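Local coordinates for ORF 37 (Human herpesvirus 8 type M, PDB 3FHD), which processes branched or non-linear viral DNA intermediates with endonuclease and exonuclease activities, promoting production of mature packaged unit-length linear genomes, at residues Pro79-Leu84 against Asn235-Val240; Glu292-Leu297 against Ile379-Lys384; Leu355-Thr360 against Pro463-Arg468. All coordinates share one frame; numbering follows the deposited sequence.

Contact 1: Pro79-Leu84 against Asn235-Val240; sequences PSMPAL and NGIFGV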
ATOM      1  N   PRO A  79     -22.150 -18.214  -5.785  1.00 20.45           N
ATOM      2  CA  PRO A  79     -20.727 -18.001  -5.482  1.00 19.98           C
ATOM      3  C   PRO A  79     -20.454 -17.140  -4.238  1.00 19.27           C
ATOM      4  O   PRO A  79     -21.136 -16.136  -3.979  1.00 19.29           O
ATOM      5  CB  PRO A  79     -20.195 -17.319  -6.749  1.00 19.21           C
ATOM      6  CG  PRO A  79     -21.124 -17.717  -7.797  1.00 19.59           C
ATOM      7  CD  PRO A  79     -22.477 -17.726  -7.132  1.00 20.70           C
ATOM      8  N   SER A  80     -19.450 -17.565  -3.480  1.00 19.21           N
ATOM      9  CA  SER A  80     -19.078 -16.967  -2.209  1.00 19.63           C
ATOM     10  C   SER A  80     -17.663 -16.350  -2.306  1.00 19.02           C
ATOM     11  O   SER A  80     -16.839 -16.822  -3.093  1.00 18.97           O
ATOM     12  CB  SER A  80     -19.078 -18.083  -1.160  1.00 20.13           C
ATOM     13  OG  SER A  80     -18.617 -17.632   0.087  1.00 22.42           O
ATOM     14  N   MET A  81     -17.399 -15.308  -1.512  1.00 17.99           N
ATOM     15  CA  MET A  81     -16.039 -14.817  -1.277  1.00 18.43           C
ATOM     16  C   MET A  81     -15.548 -15.265   0.112  1.00 17.34           C
ATOM     17  O   MET A  81     -16.337 -15.254   1.077  1.00 18.95           O
ATOM     18  CB  MET A  81     -15.976 -13.298  -1.413  1.00 19.26           C
ATOM     19  CG  MET A  81     -16.368 -12.782  -2.806  1.00 18.65           C
ATOM     20  SD  MET A  81     -15.134 -13.040  -4.129  1.00 18.15           S
ATOM     21  CE  MET A  81     -14.002 -11.693  -3.754  1.00 16.38           C
ATOM     22  N   PRO A  82     -14.261 -15.646   0.229  1.00 16.95           N
ATOM     23  CA  PRO A  82     -13.203 -15.468  -0.776  1.00 17.04           C
ATOM     24  C   PRO A  82     -13.064 -16.566  -1.856  1.00 17.40           C
ATOM     25  O   PRO A  82     -12.135 -16.483  -2.664  1.00 16.23           O
ATOM     26  CB  PRO A  82     -11.959 -15.440   0.089  1.00 17.05           C
ATOM     27  CG  PRO A  82     -12.282 -16.464   1.178  1.00 17.13           C
ATOM     28  CD  PRO A  82     -13.742 -16.307   1.449  1.00 18.14           C
ATOM     29  N   ALA A  83     -13.943 -17.578  -1.871  1.00 17.26           N
ATOM     30  CA  ALA A  83     -13.763 -18.746  -2.738  1.00 16.91           C
ATOM     31  C   ALA A  83     -13.642 -18.392  -4.225  1.00 17.23           C
ATOM     32  O   ALA A  83     -12.820 -18.960  -4.939  1.00 15.69           O
ATOM     33  CB  ALA A  83     -14.894 -19.822  -2.503  1.00 17.92           C
ATOM     34  N   LEU A  84     -14.473 -17.471  -4.698  1.00 16.09           N
ATOM     35  CA  LEU A  84     -14.430 -17.124  -6.130  1.00 17.68           C
ATOM     36  C   LEU A  84     -13.123 -16.348  -6.491  1.00 16.54           C
ATOM     37  O   LEU A  84     -12.573 -16.496  -7.588  1.00 16.06           O
ATOM     38  CB  LEU A  84     -15.706 -16.354  -6.508  1.00 17.83           C
ATOM     39  CG  LEU A  84     -15.913 -15.951  -7.963  1.00 18.77           C
ATOM     40  CD1 LEU A  84     -15.732 -17.153  -8.916  1.00 21.07           C
ATOM     41  CD2 LEU A  84     -17.288 -15.277  -8.138  1.00 20.51           C
ATOM     42  N   ASN A 235     -11.199 -12.694   3.146  1.00 16.97           N
ATOM     43  CA  ASN A 235     -12.350 -12.171   2.357  1.00 17.13           C
ATOM     44  C   ASN A 235     -12.155 -12.043   0.842  1.00 16.29           C
ATOM     45  O   ASN A 235     -13.129 -12.089   0.076  1.00 15.80           O
ATOM     46  CB  ASN A 235     -12.859 -10.851   2.964  1.00 17.73           C
ATOM     47  CG  ASN A 235     -11.767  -9.807   3.100  1.00 18.16           C
ATOM     48  OD1 ASN A 235     -11.197  -9.358   2.108  1.00 17.59           O
ATOM     49  ND2 ASN A 235     -11.473  -9.418   4.343  1.00 22.34           N
ATOM     50  N   GLY A 236     -10.914 -11.876   0.404  1.00 14.41           N
ATOM     51  CA  GLY A 236     -10.624 -11.672  -1.013  1.00 14.93           C
ATOM     52  C   GLY A 236     -11.133 -10.362  -1.636  1.00 14.76           C
ATOM     53  O   GLY A 236     -11.106 -10.228  -2.850  1.00 15.28           O
ATOM     54  N   ILE A 237     -11.554  -9.389  -0.817  1.00 15.16           N
ATOM     55  CA  ILE A 237     -12.038  -8.080  -1.334  1.00 15.82           C
ATOM     56  C   ILE A 237     -11.094  -6.919  -1.032  1.00 14.95           C
ATOM     57  O   ILE A 237     -11.142  -5.875  -1.691  1.00 14.38           O
ATOM     58  CB  ILE A 237     -13.492  -7.760  -0.886  1.00 15.48           C
ATOM     59  CG1 ILE A 237     -13.550  -7.321   0.588  1.00 15.34           C
ATOM     60  CG2 ILE A 237     -14.386  -8.949  -1.087  1.00 17.16           C
ATOM     61  CD1 ILE A 237     -14.907  -6.703   0.973  1.00 16.96           C
ATOM     62  N   PHE A 238     -10.216  -7.120  -0.047  1.00 14.49           N
ATOM     63  CA  PHE A 238      -9.210  -6.117   0.316  1.00 15.80           C
ATOM     64  C   PHE A 238      -7.787  -6.621  -0.005  1.00 16.28           C
ATOM     65  O   PHE A 238      -7.526  -7.822  -0.059  1.00 16.40           O
ATOM     66  CB  PHE A 238      -9.227  -5.762   1.798  1.00 16.07           C
ATOM     67  CG  PHE A 238     -10.512  -5.181   2.302  1.00 16.34           C
ATOM     68  CD1 PHE A 238     -10.915  -3.909   1.889  1.00 17.76           C
ATOM     69  CD2 PHE A 238     -11.301  -5.887   3.264  1.00 14.18           C
ATOM     70  CE1 PHE A 238     -12.110  -3.333   2.391  1.00 16.76           C
ATOM     71  CE2 PHE A 238     -12.500  -5.309   3.776  1.00 14.86           C
ATOM     72  CZ  PHE A 238     -12.900  -4.048   3.315  1.00 15.59           C
ATOM     73  N   GLY A 239      -6.867  -5.672  -0.199  1.00 15.56           N
ATOM     74  CA  GLY A 239      -5.461  -6.005  -0.377  1.00 15.24           C
ATOM     75  C   GLY A 239      -4.601  -4.756  -0.335  1.00 15.15           C
ATOM     76  O   GLY A 239      -5.089  -3.639  -0.576  1.00 15.59           O
ATOM     77  N   VAL A 240      -3.319  -4.937  -0.048  1.00 14.68           N
ATOM     78  CA  VAL A 240      -2.363  -3.848   0.010  1.00 15.66           C
ATOM     79  C   VAL A 240      -0.999  -4.262  -0.579  1.00 16.14           C
ATOM     80  O   VAL A 240      -0.664  -5.472  -0.677  1.00 15.06           O
ATOM     81  CB  VAL A 240      -2.130  -3.324   1.460  1.00 15.95           C
ATOM     82  CG1 VAL A 240      -3.451  -2.957   2.167  1.00 15.58           C
ATOM     83  CG2 VAL A 240      -1.409  -4.344   2.300  1.00 16.72           C
TER
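Met-81 and Pro-82 meet the turn at Asn-235 to Ile-237 without a single hydrogen bond passing between the two segments, a worked example of two irregular pieces of chain joined by van der Waals contact alone. Met-81 gives two of its atoms to the task. Its CB rests 3.4 Å from the carbonyl oxygen of Asn-235, while the terminal methyl CE lies 3.4 Å from Gly-236 O and 3.8 Å from CG2 of Ile-237, an apolar contact between two methyl groups. The thioether chain is bent at chi2 (-74°) and again at chi3 (-79°), and the second bend sets CE over the backbone of the turn. Pro-82, which follows a cis peptide bond, applies its CB to the peptide joining Asn-235 and Gly-236, 3.7 Å from Gly-236 N. Here the backbones come close, with CA atoms of Pro-82 and Gly-236 4.6 Å apart; Gly-236, with its positive phi (67°), leaves only backbone facing Pro-82.

The side chain of Asn-235 braces the turn from within. Its OD1 accepts from Ile-237 N at 2.9 Å, in the carbonyl plane on a lone pair, which makes an Asx turn, and also from Phe-238 N at 3.3 Å, with the donor tilted from that plane. The amide nitrogen ND2 is turned to Asn-503 near the C-terminus.

Outward from this buried contact, Leu-500 of helix 498-502 touches Met-81 and Asn-235, Tyr-499 lies on Pro-82, and Trp-482 of helix 468-489 meets Met-81 and Ile-237. The contact thus links the start of helix 83-100 to the turn leading into strand 238-240, the middle strand of a small mixed sheet between 165-166 and 230-231.

Contact 2: Glu292-Leu297 against Ile379-Lys384; sequences EAPGKL and IKARFK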
ATOM      1  N   GLU A 292      21.193  25.003   9.437  1.00 22.95           N
ATOM      2  CA  GLU A 292      22.165  25.552  10.369  1.00 23.85           C
ATOM      3  C   GLU A 292      21.702  25.459  11.815  1.00 24.20           C
ATOM      4  O   GLU A 292      22.530  25.352  12.719  1.00 24.65           O
ATOM      5  CB  GLU A 292      22.485  27.009  10.019  1.00 23.63           C
ATOM      6  N   ALA A 293      20.385  25.516  12.026  1.00 24.55           N
ATOM      7  CA  ALA A 293      19.786  25.513  13.368  1.00 24.35           C
ATOM      8  C   ALA A 293      18.581  24.566  13.443  1.00 24.51           C
ATOM      9  O   ALA A 293      17.437  25.026  13.517  1.00 24.98           O
ATOM     10  CB  ALA A 293      19.371  26.929  13.761  1.00 24.46           C
ATOM     11  N   PRO A 294      18.826  23.241  13.424  1.00 24.19           N
ATOM     12  CA  PRO A 294      17.698  22.289  13.362  1.00 24.04           C
ATOM     13  C   PRO A 294      16.759  22.357  14.576  1.00 23.72           C
ATOM     14  O   PRO A 294      17.191  22.139  15.703  1.00 23.58           O
ATOM     15  CB  PRO A 294      18.393  20.916  13.287  1.00 24.14           C
ATOM     16  CG  PRO A 294      19.816  21.215  12.871  1.00 24.58           C
ATOM     17  CD  PRO A 294      20.129  22.553  13.454  1.00 24.00           C
ATOM     18  N   GLY A 295      15.485  22.658  14.334  1.00 23.13           N
ATOM     19  CA  GLY A 295      14.488  22.711  15.406  1.00 22.88           C
ATOM     20  C   GLY A 295      13.109  23.109  14.920  1.00 22.48           C
ATOM     21  O   GLY A 295      12.907  23.388  13.736  1.00 21.75           O
ATOM     22  N   LYS A 296      12.167  23.176  15.851  1.00 22.71           N
ATOM     23  CA  LYS A 296      10.760  23.353  15.507  1.00 23.32           C
ATOM     24  C   LYS A 296      10.382  24.687  14.859  1.00 23.50           C
ATOM     25  O   LYS A 296       9.479  24.718  14.007  1.00 24.29           O
ATOM     26  CB  LYS A 296       9.866  23.064  16.714  1.00 23.66           C
ATOM     27  CG  LYS A 296       9.984  21.629  17.219  1.00 24.16           C
ATOM     28  CD  LYS A 296       8.789  21.241  18.050  1.00 26.40           C
ATOM     29  CE  LYS A 296       8.627  22.137  19.258  1.00 26.75           C
ATOM     30  NZ  LYS A 296       7.527  21.627  20.114  1.00 29.73           N
ATOM     31  N   LEU A 297      11.070  25.764  15.234  1.00 23.42           N
ATOM     32  CA  LEU A 297      10.790  27.098  14.689  1.00 23.17           C
ATOM     33  C   LEU A 297      11.274  27.254  13.251  1.00 22.41           C
ATOM     34  O   LEU A 297      10.534  27.755  12.395  1.00 22.35           O
ATOM     35  CB  LEU A 297      11.396  28.195  15.568  1.00 23.17           C
ATOM     36  CG  LEU A 297      11.144  29.673  15.208  1.00 24.10           C
ATOM     37  CD1 LEU A 297       9.775  30.156  15.716  1.00 25.86           C
ATOM     38  CD2 LEU A 297      12.244  30.578  15.773  1.00 23.65           C
ATOM     39  N   ILE A 379      22.651  11.291   8.514  1.00 21.45           N
ATOM     40  CA  ILE A 379      21.888  12.137   9.442  1.00 21.52           C
ATOM     41  C   ILE A 379      22.818  13.198  10.013  1.00 22.53           C
ATOM     42  O   ILE A 379      23.887  12.861  10.528  1.00 22.46           O
ATOM     43  CB  ILE A 379      21.225  11.301  10.583  1.00 21.46           C
ATOM     44  CG1 ILE A 379      20.229  10.291  10.000  1.00 21.77           C
ATOM     45  CG2 ILE A 379      20.539  12.190  11.614  1.00 18.30           C
ATOM     46  CD1 ILE A 379      19.753   9.238  11.007  1.00 21.93           C
ATOM     47  N   LYS A 380      22.426  14.471   9.875  1.00 22.52           N
ATOM     48  CA  LYS A 380      23.142  15.603  10.476  1.00 22.61           C
ATOM     49  C   LYS A 380      22.582  15.904  11.865  1.00 22.76           C
ATOM     50  O   LYS A 380      23.338  16.169  12.796  1.00 22.15           O
ATOM     51  CB  LYS A 380      23.008  16.864   9.611  1.00 22.31           C
ATOM     52  CG  LYS A 380      23.785  18.059  10.133  1.00 23.46           C
ATOM     53  CD  LYS A 380      23.160  19.362   9.722  1.00 24.39           C
ATOM     54  CE  LYS A 380      24.085  20.529  10.050  1.00 25.35           C
ATOM     55  NZ  LYS A 380      23.981  20.988  11.465  1.00 27.38           N
ATOM     56  N   ALA A 381      21.256  15.894  11.988  1.00 22.50           N
ATOM     57  CA  ALA A 381      20.596  16.213  13.251  1.00 22.61           C
ATOM     58  C   ALA A 381      19.205  15.617  13.273  1.00 23.23           C
ATOM     59  O   ALA A 381      18.581  15.437  12.221  1.00 23.45           O
ATOM     60  CB  ALA A 381      20.529  17.710  13.458  1.00 22.25           C
ATOM     61  N   ARG A 382      18.722  15.345  14.482  1.00 23.68           N
ATOM     62  CA  ARG A 382      17.482  14.624  14.726  1.00 24.48           C
ATOM     63  C   ARG A 382      16.752  15.343  15.858  1.00 23.51           C
ATOM     64  O   ARG A 382      17.373  15.678  16.844  1.00 23.88           O
ATOM     65  CB  ARG A 382      17.858  13.220  15.179  1.00 25.33           C
ATOM     66  CG  ARG A 382      16.757  12.226  15.297  1.00 27.83           C
ATOM     67  CD  ARG A 382      17.326  10.994  16.006  1.00 32.63           C
ATOM     68  NE  ARG A 382      16.313  10.035  16.453  1.00 35.56           N
ATOM     69  CZ  ARG A 382      15.127  10.342  16.982  1.00 38.11           C
ATOM     70  NH1 ARG A 382      14.298   9.363  17.344  1.00 38.23           N
ATOM     71  NH2 ARG A 382      14.758  11.614  17.162  1.00 38.16           N
ATOM     72  N   PHE A 383      15.446  15.588  15.707  1.00 22.78           N
ATOM     73  CA  PHE A 383      14.654  16.259  16.751  1.00 21.22           C
ATOM     74  C   PHE A 383      13.166  15.888  16.723  1.00 20.76           C
ATOM     75  O   PHE A 383      12.656  15.491  15.693  1.00 20.09           O
ATOM     76  CB  PHE A 383      14.854  17.788  16.723  1.00 20.97           C
ATOM     77  CG  PHE A 383      14.337  18.483  15.479  1.00 21.32           C
ATOM     78  CD1 PHE A 383      13.082  19.081  15.474  1.00 21.19           C
ATOM     79  CD2 PHE A 383      15.131  18.596  14.332  1.00 21.66           C
ATOM     80  CE1 PHE A 383      12.602  19.749  14.331  1.00 18.77           C
ATOM     81  CE2 PHE A 383      14.664  19.258  13.197  1.00 20.40           C
ATOM     82  CZ  PHE A 383      13.399  19.841  13.198  1.00 19.74           C
ATOM     83  N   LYS A 384      12.476  16.031  17.853  1.00 20.15           N
ATOM     84  CA  LYS A 384      11.030  15.737  17.927  1.00 19.92           C
ATOM     85  C   LYS A 384      10.175  16.936  17.480  1.00 19.68           C
ATOM     86  O   LYS A 384      10.500  18.091  17.774  1.00 18.54           O
ATOM     87  CB  LYS A 384      10.619  15.359  19.361  1.00 19.83           C
ATOM     88  CG  LYS A 384      11.282  14.132  19.939  1.00 20.58           C
ATOM     89  CD  LYS A 384      10.955  12.887  19.140  1.00 22.81           C
ATOM     90  CE  LYS A 384      11.510  11.655  19.831  1.00 24.01           C
ATOM     91  NZ  LYS A 384      10.657  10.453  19.555  1.00 22.38           N
TER
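Phe-383 meets Gly-295 because its chi1 of 66° places CG between the backbone N and the carbonyl carbon, and chi2 of 97° then turns the ring so that one face lies against the Pro-294 to Gly-295 backbone. Lys-296 follows a different course: its CG stands anti to its own carbonyl carbon, beside the backbone N, and lies 3.6 Å from the carbonyl oxygen of Lys-384.

The centre of the contact illustrates how an aromatic ring can pack on bare main chain. Gly-295 CA sits 3.8 Å from the ring centroid and only 14° off the ring normal, a CH-pi contact over the face. The carbonyl carbon of Pro-294 shares this face, offset toward the rim, while Gly-295 C approaches Phe-383 CE1 to 3.4 Å. At one flank the proline ring continues the apolar surface, with Pro-294 CG 3.6 Å from Ala-381 CB and Pro-294 CB 4.1 Å from Phe-383 CE2. No hydrogen bond joins the segments.

The charged ends find partners beyond them. Lys-296 NZ hydrogen-bonds to OD1 of Asn-386, farther along strand 379-389, Lys-384 NZ forms a salt bridge with Asp-363, and Lys-380 makes a cation-pi contact with Tyr-291.

Gly-295 is the N-cap residue of helix 296-303, and the ring lies over the short link from helix 282-292. That helix-to-helix link is packed against strand 379-389 of the large mixed sheet, at the surface and away from the metal site. Within the strand, Lys-380 and Ala-381 both face Val-366 on the neighbouring strand 362-367, which defines a classic beta bulge beside the proline.

Contact 3: Leu355-Thr360 against Pro463-Arg468; sequences LHNSTT and PVYFPR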
ATOM      1  N   LEU A 355      -7.941  11.260  19.686  1.00 20.90           N
ATOM      2  CA  LEU A 355      -7.547  10.822  21.031  1.00 21.50           C
ATOM      3  C   LEU A 355      -6.310   9.903  21.040  1.00 21.47           C
ATOM      4  O   LEU A 355      -5.432  10.038  21.897  1.00 21.67           O
ATOM      5  CB  LEU A 355      -8.726  10.130  21.744  1.00 21.03           C
ATOM      6  CG  LEU A 355      -8.453   9.768  23.205  1.00 21.86           C
ATOM      7  CD1 LEU A 355      -8.209  11.057  23.995  1.00 22.54           C
ATOM      8  CD2 LEU A 355      -9.603   8.967  23.800  1.00 22.33           C
ATOM      9  N   HIS A 356      -6.255   8.975  20.086  1.00 21.54           N
ATOM     10  CA  HIS A 356      -5.172   8.001  19.987  1.00 21.85           C
ATOM     11  C   HIS A 356      -4.008   8.429  19.096  1.00 21.55           C
ATOM     12  O   HIS A 356      -3.031   7.673  18.954  1.00 21.20           O
ATOM     13  CB  HIS A 356      -5.743   6.661  19.515  1.00 22.70           C
ATOM     14  CG  HIS A 356      -6.499   5.961  20.597  1.00 26.64           C
ATOM     15  ND1 HIS A 356      -7.812   6.257  20.893  1.00 30.48           N
ATOM     16  CD2 HIS A 356      -6.095   5.061  21.522  1.00 29.23           C
ATOM     17  CE1 HIS A 356      -8.201   5.531  21.928  1.00 32.07           C
ATOM     18  NE2 HIS A 356      -7.175   4.804  22.334  1.00 33.17           N
ATOM     19  N   ASN A 357      -4.122   9.624  18.507  1.00 20.41           N
ATOM     20  CA  ASN A 357      -3.079  10.162  17.628  1.00 20.94           C
ATOM     21  C   ASN A 357      -2.710  11.599  17.994  1.00 20.36           C
ATOM     22  O   ASN A 357      -2.656  12.484  17.135  1.00 20.10           O
ATOM     23  CB  ASN A 357      -3.476  10.064  16.152  1.00 19.01           C
ATOM     24  CG  ASN A 357      -3.454   8.642  15.638  1.00 21.27           C
ATOM     25  OD1 ASN A 357      -2.382   8.084  15.351  1.00 17.33           O
ATOM     26  ND2 ASN A 357      -4.632   8.032  15.549  1.00 18.04           N
ATOM     27  N   SER A 358      -2.461  11.825  19.276  1.00 21.39           N
ATOM     28  CA  SER A 358      -2.097  13.161  19.728  1.00 21.87           C
ATOM     29  C   SER A 358      -1.092  13.160  20.883  1.00 21.81           C
ATOM     30  O   SER A 358      -1.008  14.140  21.609  1.00 21.75           O
ATOM     31  CB  SER A 358      -3.357  13.982  20.052  1.00 22.19           C
ATOM     32  OG  SER A 358      -4.216  13.262  20.922  1.00 24.44           O
ATOM     33  N   THR A 359      -0.308  12.080  21.006  1.00 21.99           N
ATOM     34  CA  THR A 359       0.707  11.909  22.077  1.00 21.74           C
ATOM     35  C   THR A 359       2.152  11.690  21.580  1.00 21.26           C
ATOM     36  O   THR A 359       3.047  12.476  21.918  1.00 20.14           O
ATOM     37  CB  THR A 359       0.322  10.749  23.038  1.00 22.37           C
ATOM     38  OG1 THR A 359      -0.989  10.978  23.566  1.00 23.07           O
ATOM     39  CG2 THR A 359       1.312  10.633  24.221  1.00 21.71           C
ATOM     40  N   THR A 360       2.380  10.618  20.808  1.00 21.15           N
ATOM     41  CA  THR A 360       3.721  10.298  20.284  1.00 21.39           C
ATOM     42  C   THR A 360       4.087  11.251  19.159  1.00 21.74           C
ATOM     43  O   THR A 360       3.410  11.289  18.119  1.00 21.01           O
ATOM     44  CB  THR A 360       3.813   8.855  19.723  1.00 21.30           C
ATOM     45  OG1 THR A 360       3.063   7.961  20.552  1.00 22.15           O
ATOM     46  CG2 THR A 360       5.275   8.384  19.629  1.00 19.93           C
ATOM     47  N   PRO A 463       4.249   8.552  13.580  1.00 11.90           N
ATOM     48  CA  PRO A 463       3.489   7.368  14.022  1.00 12.17           C
ATOM     49  C   PRO A 463       1.989   7.456  13.676  1.00 12.57           C
ATOM     50  O   PRO A 463       1.429   8.568  13.563  1.00 12.49           O
ATOM     51  CB  PRO A 463       3.697   7.352  15.554  1.00 11.73           C
ATOM     52  CG  PRO A 463       4.086   8.699  15.912  1.00 12.05           C
ATOM     53  CD  PRO A 463       4.813   9.291  14.726  1.00 12.38           C
ATOM     54  N   VAL A 464       1.356   6.301  13.474  1.00 12.69           N
ATOM     55  CA  VAL A 464      -0.087   6.225  13.231  1.00 13.37           C
ATOM     56  C   VAL A 464      -0.646   5.070  14.091  1.00 13.77           C
ATOM     57  O   VAL A 464      -0.158   3.959  14.016  1.00 12.91           O
ATOM     58  CB  VAL A 464      -0.454   5.944  11.727  1.00 13.93           C
ATOM     59  CG1 VAL A 464      -1.970   6.178  11.507  1.00 13.08           C
ATOM     60  CG2 VAL A 464       0.342   6.847  10.742  1.00 15.90           C
ATOM     61  N   TYR A 465      -1.649   5.371  14.914  1.00 13.82           N
ATOM     62  CA  TYR A 465      -2.321   4.378  15.768  1.00 14.65           C
ATOM     63  C   TYR A 465      -3.779   4.205  15.337  1.00 14.78           C
ATOM     64  O   TYR A 465      -4.387   5.167  14.862  1.00 14.08           O
ATOM     65  CB  TYR A 465      -2.230   4.786  17.244  1.00 15.00           C
ATOM     66  CG  TYR A 465      -0.805   5.027  17.733  1.00 15.67           C
ATOM     67  CD1 TYR A 465      -0.020   3.981  18.214  1.00 16.58           C
ATOM     68  CD2 TYR A 465      -0.246   6.303  17.700  1.00 14.72           C
ATOM     69  CE1 TYR A 465       1.299   4.215  18.665  1.00 18.20           C
ATOM     70  CE2 TYR A 465       1.057   6.542  18.124  1.00 16.77           C
ATOM     71  CZ  TYR A 465       1.825   5.496  18.610  1.00 17.74           C
ATOM     72  OH  TYR A 465       3.119   5.744  19.055  1.00 19.28           O
ATOM     73  N   PHE A 466      -4.328   2.989  15.502  1.00 15.76           N
ATOM     74  CA  PHE A 466      -5.690   2.647  15.028  1.00 17.14           C
ATOM     75  C   PHE A 466      -6.559   1.995  16.118  1.00 18.71           C
ATOM     76  O   PHE A 466      -6.392   0.793  16.423  1.00 19.35           O
ATOM     77  CB  PHE A 466      -5.661   1.745  13.779  1.00 16.42           C
ATOM     78  CG  PHE A 466      -4.806   2.274  12.668  1.00 17.69           C
ATOM     79  CD1 PHE A 466      -5.252   3.324  11.878  1.00 15.20           C
ATOM     80  CD2 PHE A 466      -3.539   1.731  12.438  1.00 16.52           C
ATOM     81  CE1 PHE A 466      -4.425   3.833  10.870  1.00 16.47           C
ATOM     82  CE2 PHE A 466      -2.722   2.218  11.436  1.00 16.18           C
ATOM     83  CZ  PHE A 466      -3.155   3.283  10.667  1.00 15.81           C
ATOM     84  N   PRO A 467      -7.512   2.768  16.691  1.00 18.82           N
ATOM     85  CA  PRO A 467      -8.438   2.196  17.678  1.00 18.90           C
ATOM     86  C   PRO A 467      -9.221   1.043  17.040  1.00 18.31           C
ATOM     87  O   PRO A 467      -9.525   1.097  15.846  1.00 18.44           O
ATOM     88  CB  PRO A 467      -9.368   3.368  18.031  1.00 19.00           C
ATOM     89  CG  PRO A 467      -8.670   4.607  17.536  1.00 18.46           C
ATOM     90  CD  PRO A 467      -7.827   4.175  16.376  1.00 19.20           C
ATOM     91  N   ARG A 468      -9.527   0.006  17.817  1.00 19.28           N
ATOM     92  CA  ARG A 468     -10.106  -1.222  17.256  1.00 19.43           C
ATOM     93  C   ARG A 468     -11.506  -1.040  16.715  1.00 18.46           C
ATOM     94  O   ARG A 468     -11.839  -1.582  15.656  1.00 18.34           O
ATOM     95  CB  ARG A 468     -10.121  -2.342  18.298  1.00 19.50           C
ATOM     96  CG  ARG A 468      -8.816  -3.085  18.372  1.00 22.58           C
ATOM     97  CD  ARG A 468      -8.902  -4.148  19.463  1.00 28.31           C
ATOM     98  NE  ARG A 468      -7.644  -4.259  20.201  1.00 32.41           N
ATOM     99  CZ  ARG A 468      -7.556  -4.542  21.500  1.00 34.98           C
ATOM    100  NH1 ARG A 468      -8.657  -4.741  22.230  1.00 33.99           N
ATOM    101  NH2 ARG A 468      -6.358  -4.610  22.073  1.00 36.24           N
TER
HETATM  102  O   HOH W   1       0.145   9.409  16.579  1.00 35.45           O
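Asn-357 and Tyr-465 are joined by a pair of hydrogen bonds, an instance of one side-chain amide reading both polar groups of a single residue's backbone. Asn-357 OD1 accepts from Tyr-465 N at 2.8 Å, nearly straight at 169° and on a lone pair in the carbonyl plane. Its ND2 donates to Tyr-465 O at 3.0 Å, the oxygen lying close to the amide plane. Two bonds on one flat group fix its rotation; ND2 also bonds to Cys-353 O, and a water gives OD1 a further hydrogen bond and Pro-463 O a weak one. A third direct bond joins the hydroxyls: Thr-360 OG1 and Tyr-465 OH stand 2.7 Å apart, their side chains crossing at about a right angle.

Van der Waals contacts fill in around these bonds. In Tyr-465, chi1 (-55°) sets CG anti to the carbonyl carbon, and His-356 O comes within 3.3 Å of Tyr-465 CD2. Pro-463 CG meets Thr-360 CB at 3.8 Å. His-356 ND1 lies 3.8 Å from Pro-467 CG, the two side chains running past one another in opposite senses; ND1 is itself bonded to Glu-352 O.

The loop between helix 348-355 and strand 362-367 is thereby fastened to the chain leaving strand 455-464, just before helix 468-489. The CB of Val-464 is directed away from the loop; its side chain is about 7 Å from that of Glu-266, a magnesium ligand, and about 12 Å from the magnesium ion, which places the contact beside the metal-binding region of the PD-(D/E)XK nuclease fold.

How the contacts relate
The three contacts are spread across the chain. Contacts 1 and 2 lie on opposite sides of the chain's centre, their centres 46 Å apart, with the centre of contact 3 29 Å from the first and 24 Å from the second. Along the sequence contact 1 closes before the others open, whereas contacts 2 and 3 alternate their segments. Those two also share the large mixed sheet, in which strand 362-367 separates 379-389 from 455-464. Helix 468-489 runs from contact 3 to touch Met-81 and Ile-237 of contact 1, consistent with a link between the helical region and the large sheet. Contact 3 is the one nearest the annotated metal ligands.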